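Local coordinates for YkuI protein (Bacillus subtilis, PDB 2BAS) that binds the second messenger cyclic di-GMP and is probably a phosphodiesterase that cleaves it through its EAL domain, at residues L230-I235 with Q242-N247; L29-N34 with G60-D65. All blocks are in the same frame, centred on the assembly; numbering follows the deposited sequence.

Contact 1 (L230-I235 with Q242-N247); sequences LLYEDI and QYAWRN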
loop_
_atom_site.group_PDB
_atom_site.type_symbol
_atom_site.label_atom_id
_atom_site.label_comp_id
_atom_site.label_asym_id
_atom_site.label_seq_id
_atom_site.Cartn_x
_atom_site.Cartn_y
_atom_site.Cartn_z
ATOM N N LEU A 230 9.605 10.235 0.210
ATOM C CA LEU A 230 10.064 9.348 1.259
ATOM C C LEU A 230 11.441 9.768 1.740
ATOM O O LEU A 230 12.371 9.936 0.946
ATOM C CB LEU A 230 10.133 7.898 0.763
ATOM C CG LEU A 230 8.875 7.303 0.133
ATOM C CD1 LEU A 230 9.203 5.951 -0.477
ATOM C CD2 LEU A 230 7.737 7.179 1.147
ATOM N N LEU A 231 11.557 9.927 3.052
ATOM C CA LEU A 231 12.835 10.167 3.706
ATOM C C LEU A 231 13.217 8.947 4.555
ATOM O O LEU A 231 12.542 8.622 5.541
ATOM C CB LEU A 231 12.741 11.428 4.560
ATOM C CG LEU A 231 13.851 11.817 5.537
ATOM C CD1 LEU A 231 15.225 11.607 4.971
ATOM C CD2 LEU A 231 13.666 13.273 5.952
ATOM N N TYR A 232 14.276 8.251 4.155
ATOM C CA TYR A 232 14.753 7.118 4.938
ATOM C C TYR A 232 15.791 7.610 5.905
ATOM O O TYR A 232 16.811 8.144 5.490
ATOM C CB TYR A 232 15.336 6.029 4.045
ATOM C CG TYR A 232 14.298 5.311 3.229
ATOM C CD1 TYR A 232 13.827 5.848 2.045
ATOM C CD2 TYR A 232 13.777 4.096 3.644
ATOM C CE1 TYR A 232 12.872 5.189 1.296
ATOM C CE2 TYR A 232 12.824 3.433 2.894
ATOM C CZ TYR A 232 12.379 3.989 1.728
ATOM O OH TYR A 232 11.424 3.357 0.978
ATOM N N GLU A 233 15.507 7.449 7.194
ATOM C CA GLU A 233 16.426 7.833 8.268
ATOM C C GLU A 233 17.000 6.602 8.976
ATOM O O GLU A 233 16.599 5.471 8.697
ATOM C CB GLU A 233 15.746 8.786 9.273
ATOM C CG GLU A 233 14.634 8.182 10.107
ATOM C CD GLU A 233 14.258 9.041 11.309
ATOM O OE1 GLU A 233 15.083 9.189 12.245
ATOM O OE2 GLU A 233 13.117 9.559 11.328
ATOM N N ASP A 234 17.923 6.845 9.907
ATOM C CA ASP A 234 18.664 5.800 10.624
ATOM C C ASP A 234 19.394 4.821 9.697
ATOM O O ASP A 234 19.425 3.619 9.954
ATOM C CB ASP A 234 17.768 5.061 11.625
ATOM C CG ASP A 234 17.497 5.872 12.893
ATOM O OD1 ASP A 234 18.363 6.679 13.309
ATOM O OD2 ASP A 234 16.411 5.693 13.488
ATOM N N ILE A 235 19.966 5.348 8.617
ATOM C CA ILE A 235 20.810 4.576 7.715
ATOM C C ILE A 235 22.199 4.479 8.341
ATOM O O ILE A 235 22.909 5.478 8.480
ATOM C CB ILE A 235 20.909 5.229 6.323
ATOM C CG1 ILE A 235 19.548 5.218 5.630
ATOM C CG2 ILE A 235 21.922 4.499 5.462
ATOM C CD1 ILE A 235 19.439 6.185 4.487
ATOM N N GLN A 242 21.223 0.937 0.255
ATOM C CA GLN A 242 20.760 0.120 -0.862
ATOM C C GLN A 242 19.241 0.037 -0.833
ATOM O O GLN A 242 18.577 0.381 -1.811
ATOM C CB GLN A 242 21.403 -1.278 -0.784
ATOM C CG GLN A 242 20.530 -2.468 -1.237
ATOM C CD GLN A 242 20.453 -2.634 -2.745
ATOM O OE1 GLN A 242 21.417 -3.064 -3.396
ATOM N NE2 GLN A 242 19.290 -2.317 -3.310
ATOM N N TYR A 243 18.691 -0.377 0.304
ATOM C CA TYR A 243 17.255 -0.550 0.409
ATOM C C TYR A 243 16.484 0.729 0.085
ATOM O O TYR A 243 15.541 0.696 -0.712
ATOM C CB TYR A 243 16.856 -1.094 1.777
ATOM C CG TYR A 243 15.377 -1.328 1.872
ATOM C CD1 TYR A 243 14.827 -2.549 1.501
ATOM C CD2 TYR A 243 14.515 -0.307 2.301
ATOM C CE1 TYR A 243 13.449 -2.760 1.565
ATOM C CE2 TYR A 243 13.138 -0.504 2.368
ATOM C CZ TYR A 243 12.613 -1.735 1.997
ATOM O OH TYR A 243 11.254 -1.942 2.064
ATOM N N ALA A 244 16.886 1.841 0.703
ATOM C CA ALA A 244 16.211 3.131 0.523
ATOM C C ALA A 244 16.168 3.537 -0.940
ATOM O O ALA A 244 15.126 3.926 -1.478
ATOM C CB ALA A 244 16.911 4.203 1.339
ATOM N N TRP A 245 17.321 3.424 -1.586
ATOM C CA TRP A 245 17.452 3.800 -2.968
ATOM C C TRP A 245 16.577 2.961 -3.904
ATOM O O TRP A 245 15.982 3.502 -4.837
ATOM C CB TRP A 245 18.912 3.723 -3.370
ATOM C CG TRP A 245 19.118 4.039 -4.782
ATOM C CD1 TRP A 245 19.350 5.268 -5.317
ATOM C CD2 TRP A 245 19.081 3.115 -5.875
ATOM N NE1 TRP A 245 19.474 5.165 -6.680
ATOM C CE2 TRP A 245 19.311 3.855 -7.049
ATOM C CE3 TRP A 245 18.877 1.733 -5.971
ATOM C CZ2 TRP A 245 19.357 3.266 -8.304
ATOM C CZ3 TRP A 245 18.921 1.140 -7.223
ATOM C CH2 TRP A 245 19.161 1.908 -8.377
ATOM N N ARG A 246 16.489 1.652 -3.675
ATOM C CA ARG A 246 15.694 0.798 -4.571
ATOM C C ARG A 246 14.197 0.936 -4.272
ATOM O O ARG A 246 13.359 0.549 -5.078
ATOM C CB ARG A 246 16.161 -0.668 -4.513
ATOM C CG ARG A 246 15.243 -1.599 -3.755
ATOM C CD ARG A 246 15.997 -2.571 -2.875
ATOM N NE ARG A 246 16.545 -3.717 -3.587
ATOM C CZ ARG A 246 17.163 -4.730 -2.984
ATOM N NH1 ARG A 246 17.306 -4.720 -1.661
ATOM N NH2 ARG A 246 17.644 -5.750 -3.699
ATOM N N ASN A 247 13.877 1.521 -3.119
ATOM C CA ASN A 247 12.494 1.667 -2.681
ATOM C C ASN A 247 11.946 3.088 -2.672
ATOM O O ASN A 247 11.278 3.491 -1.722
ATOM C CB ASN A 247 12.309 1.005 -1.315
ATOM C CG ASN A 247 12.289 -0.507 -1.416
ATOM O OD1 ASN A 247 11.288 -1.097 -1.803
ATOM N ND2 ASN A 247 13.404 -1.138 -1.085
#
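The Tyr232 ring presents one face to Ala244, whose CB stands over it 3.8 Å from the ring centroid in a CH-pi contact displaced toward the rim. Near the plane of the same ring, at its edge, lies the backbone oxygen of Asn247, which accepts a 2.7 Å hydrogen bond from Tyr232 OH. Tyr243 crosses Tyr232 at about a right angle and turns its edge to it, CE2 to CE2 at 4.0 Å; its own face carries the amide nitrogen of Asn247 above its centre. That amide is held by Asn247 ND2 donating to Tyr243 O, 2.8 Å away, a bond that ties the residue just past the helix back onto its last turn. With CG anti to its carbonyl carbon (chi1 -70°), the Tyr232 ring is carried over Ala244 and its hydroxyl arrives at Asn247. Ala244 suits its place because a single methyl lets the ring lie close to the helix. A leucine in place of Tyr232 would probably leave Asn247 O without this hydroxyl donor and Ala244 without its aromatic cover. The contact packs helix 238-246 against the first strand of the beta-alpha-beta unit 229-233, 238-246, 249-252; such units build the TIM-barrel-like EAL fold.

Contact 2 (L29-N34 with G60-D65); sequences LDILTN and GRILAD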
loop_
_atom_site.group_PDB
_atom_site.type_symbol
_atom_site.label_atom_id
_atom_site.label_comp_id
_atom_site.label_asym_id
_atom_site.label_seq_id
_atom_site.Cartn_x
_atom_site.Cartn_y
_atom_site.Cartn_z
ATOM N N LEU A 29 17.148 19.063 36.733
ATOM C CA LEU A 29 17.595 20.295 37.391
ATOM C C LEU A 29 18.969 20.759 36.885
ATOM O O LEU A 29 19.214 21.963 36.737
ATOM C CB LEU A 29 17.598 20.130 38.915
ATOM C CG LEU A 29 17.965 21.363 39.752
ATOM C CD1 LEU A 29 16.994 22.523 39.495
ATOM C CD2 LEU A 29 18.043 21.029 41.244
ATOM N N ASP A 30 19.854 19.803 36.616
ATOM C CA ASP A 30 21.171 20.107 36.057
ATOM C C ASP A 30 21.030 20.787 34.687
ATOM O O ASP A 30 21.811 21.678 34.353
ATOM C CB ASP A 30 22.037 18.841 35.953
ATOM C CG ASP A 30 22.300 18.177 37.311
ATOM O OD1 ASP A 30 22.264 18.857 38.360
ATOM O OD2 ASP A 30 22.559 16.955 37.324
ATOM N N ILE A 31 20.026 20.373 33.914
ATOM C CA ILE A 31 19.738 20.995 32.624
ATOM C C ILE A 31 19.101 22.390 32.771
ATOM O O ILE A 31 19.533 23.342 32.127
ATOM C CB ILE A 31 18.872 20.073 31.708
ATOM C CG1 ILE A 31 19.620 18.770 31.402
ATOM C CG2 ILE A 31 18.509 20.789 30.399
ATOM C CD1 ILE A 31 18.764 17.656 30.826
ATOM N N LEU A 32 18.099 22.512 33.628
ATOM C CA LEU A 32 17.349 23.762 33.753
ATOM C C LEU A 32 18.125 24.960 34.291
ATOM O O LEU A 32 17.940 26.076 33.808
ATOM C CB LEU A 32 16.067 23.552 34.567
ATOM C CG LEU A 32 14.966 22.797 33.820
ATOM C CD1 LEU A 32 13.853 22.385 34.778
ATOM C CD2 LEU A 32 14.416 23.626 32.663
ATOM N N THR A 33 18.978 24.748 35.289
ATOM C CA THR A 33 19.767 25.856 35.809
ATOM C C THR A 33 20.988 26.160 34.930
ATOM O O THR A 33 21.545 27.258 34.995
ATOM C CB THR A 33 20.139 25.686 37.300
ATOM O OG1 THR A 33 20.613 24.358 37.539
ATOM C CG2 THR A 33 18.922 25.946 38.184
ATOM N N ASN A 34 21.387 25.204 34.096
ATOM C CA ASN A 34 22.456 25.438 33.118
ATOM C C ASN A 34 21.905 25.652 31.703
ATOM O O ASN A 34 22.548 25.303 30.705
ATOM C CB ASN A 34 23.479 24.297 33.132
ATOM C CG ASN A 34 24.287 24.261 34.404
ATOM O OD1 ASN A 34 25.073 25.166 34.677
ATOM N ND2 ASN A 34 24.106 23.207 35.190
ATOM N N GLY A 60 18.837 18.481 19.728
ATOM C CA GLY A 60 19.073 19.121 21.030
ATOM C C GLY A 60 20.226 18.546 21.837
ATOM O O GLY A 60 20.303 17.337 22.031
ATOM N N ARG A 61 21.123 19.409 22.316
ATOM C CA ARG A 61 22.278 18.952 23.101
ATOM C C ARG A 61 22.573 19.855 24.287
ATOM O O ARG A 61 22.109 20.996 24.353
ATOM C CB ARG A 61 23.556 18.850 22.237
ATOM C CG ARG A 61 23.552 17.821 21.113
ATOM C CD ARG A 61 23.577 16.388 21.626
ATOM N NE ARG A 61 23.761 15.407 20.547
ATOM C CZ ARG A 61 22.773 14.866 19.824
ATOM N NH1 ARG A 61 23.046 13.976 18.874
ATOM N NH2 ARG A 61 21.512 15.212 20.042
ATOM N N ILE A 62 23.374 19.330 25.212
ATOM C CA ILE A 62 23.866 20.089 26.356
ATOM C C ILE A 62 25.335 19.741 26.659
ATOM O O ILE A 62 25.727 18.565 26.675
ATOM C CB ILE A 62 22.941 19.924 27.617
ATOM C CG1 ILE A 62 23.305 20.944 28.706
ATOM C CG2 ILE A 62 22.967 18.492 28.164
ATOM C CD1 ILE A 62 22.318 21.021 29.858
ATOM N N LEU A 63 26.142 20.785 26.857
ATOM C CA LEU A 63 27.523 20.649 27.316
ATOM C C LEU A 63 27.532 20.584 28.840
ATOM O O LEU A 63 27.303 21.583 29.521
ATOM C CB LEU A 63 28.391 21.814 26.828
ATOM C CG LEU A 63 29.844 21.845 27.317
ATOM C CD1 LEU A 63 30.586 20.575 26.938
ATOM C CD2 LEU A 63 30.576 23.066 26.777
ATOM N N ALA A 64 27.780 19.389 29.358
ATOM C CA ALA A 64 27.782 19.150 30.787
ATOM C C ALA A 64 29.028 18.373 31.152
ATOM O O ALA A 64 29.347 17.355 30.519
ATOM C CB ALA A 64 26.537 18.392 31.203
ATOM N N ASP A 65 29.729 18.875 32.168
ATOM C CA ASP A 65 30.985 18.299 32.647
ATOM C C ASP A 65 31.943 17.995 31.492
ATOM O O ASP A 65 32.495 16.896 31.397
ATOM C CB ASP A 65 30.727 17.069 33.536
ATOM C CG ASP A 65 29.799 17.380 34.721
ATOM O OD1 ASP A 65 28.636 17.780 34.487
ATOM O OD2 ASP A 65 30.230 17.214 35.885
#
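Ile31 and Ile62 make a small apolar contact between helix 28-33, at the N-terminal end of the modelled chain, and the C-terminal part of strand 53-64, in the TIM-barrel-like EAL domain. No hydrogen bond crosses it, and it buries 122 Å² in all. Most of that area belongs to Ile62, whose CD1 does the touching: it meets Ile31 CA and Ile31 CG1, each at 3.8 Å, and Ile31 CG2 at 3.9 Å. The methyl therefore rests against the base of the Ile31 side chain as well as both of its branches. What carries it there is an extended chain, CG1 anti to the backbone N (chi1 -168°) and CD1 anti in turn (chi2 170°), which projects straight from the strand toward the helix. Isoleucine suits both positions: branching at CB is well tolerated in a strand, and on the helix it gives a broad apolar surface beside the backbone. Leu71 touches both isoleucines, while Leu26 and Val38 also pack on Ile62, so the pair belongs to a wider apolar cluster.

At the end of the helix, Asn34 borders the same contact, its backbone O 4.4 Å from Ile62 CD1. The polar side chains of Thr33 and Asn34 fold back onto carbonyls of the preceding turn. Thr33 OG1 donates to Leu29 O at 2.9 Å, reaching it from the face opposite to that used by Thr33 N, so two donors grip one carbonyl. Asn34 ND2 donates to Asp30 O, 2.9 Å away, on a lone pair in the carbonyl plane, with an N-H...O angle of 159°.

Both contacts belong to the EAL domain and reach the same mixed sheet, yet their centres are 34 Å apart and their nearest atoms about 10 Å apart, without touching. Contact 2 closes before contact 1 opens along the chain, so the two lie in series. Strand 53-64 of contact 2 pairs with strand 38-47, which pairs with strand 249-252, the neighbour of strand 229-233 in contact 1; backbone pairing thus links them. The centre of contact 2 lies about 38 Å, and that of contact 1 about 8 Å, from the centre of the chain. One sheet receives a short N-terminal helix at its periphery and, in a buried contact near the middle of the elongated chain, a helix that also meets helix 271-311.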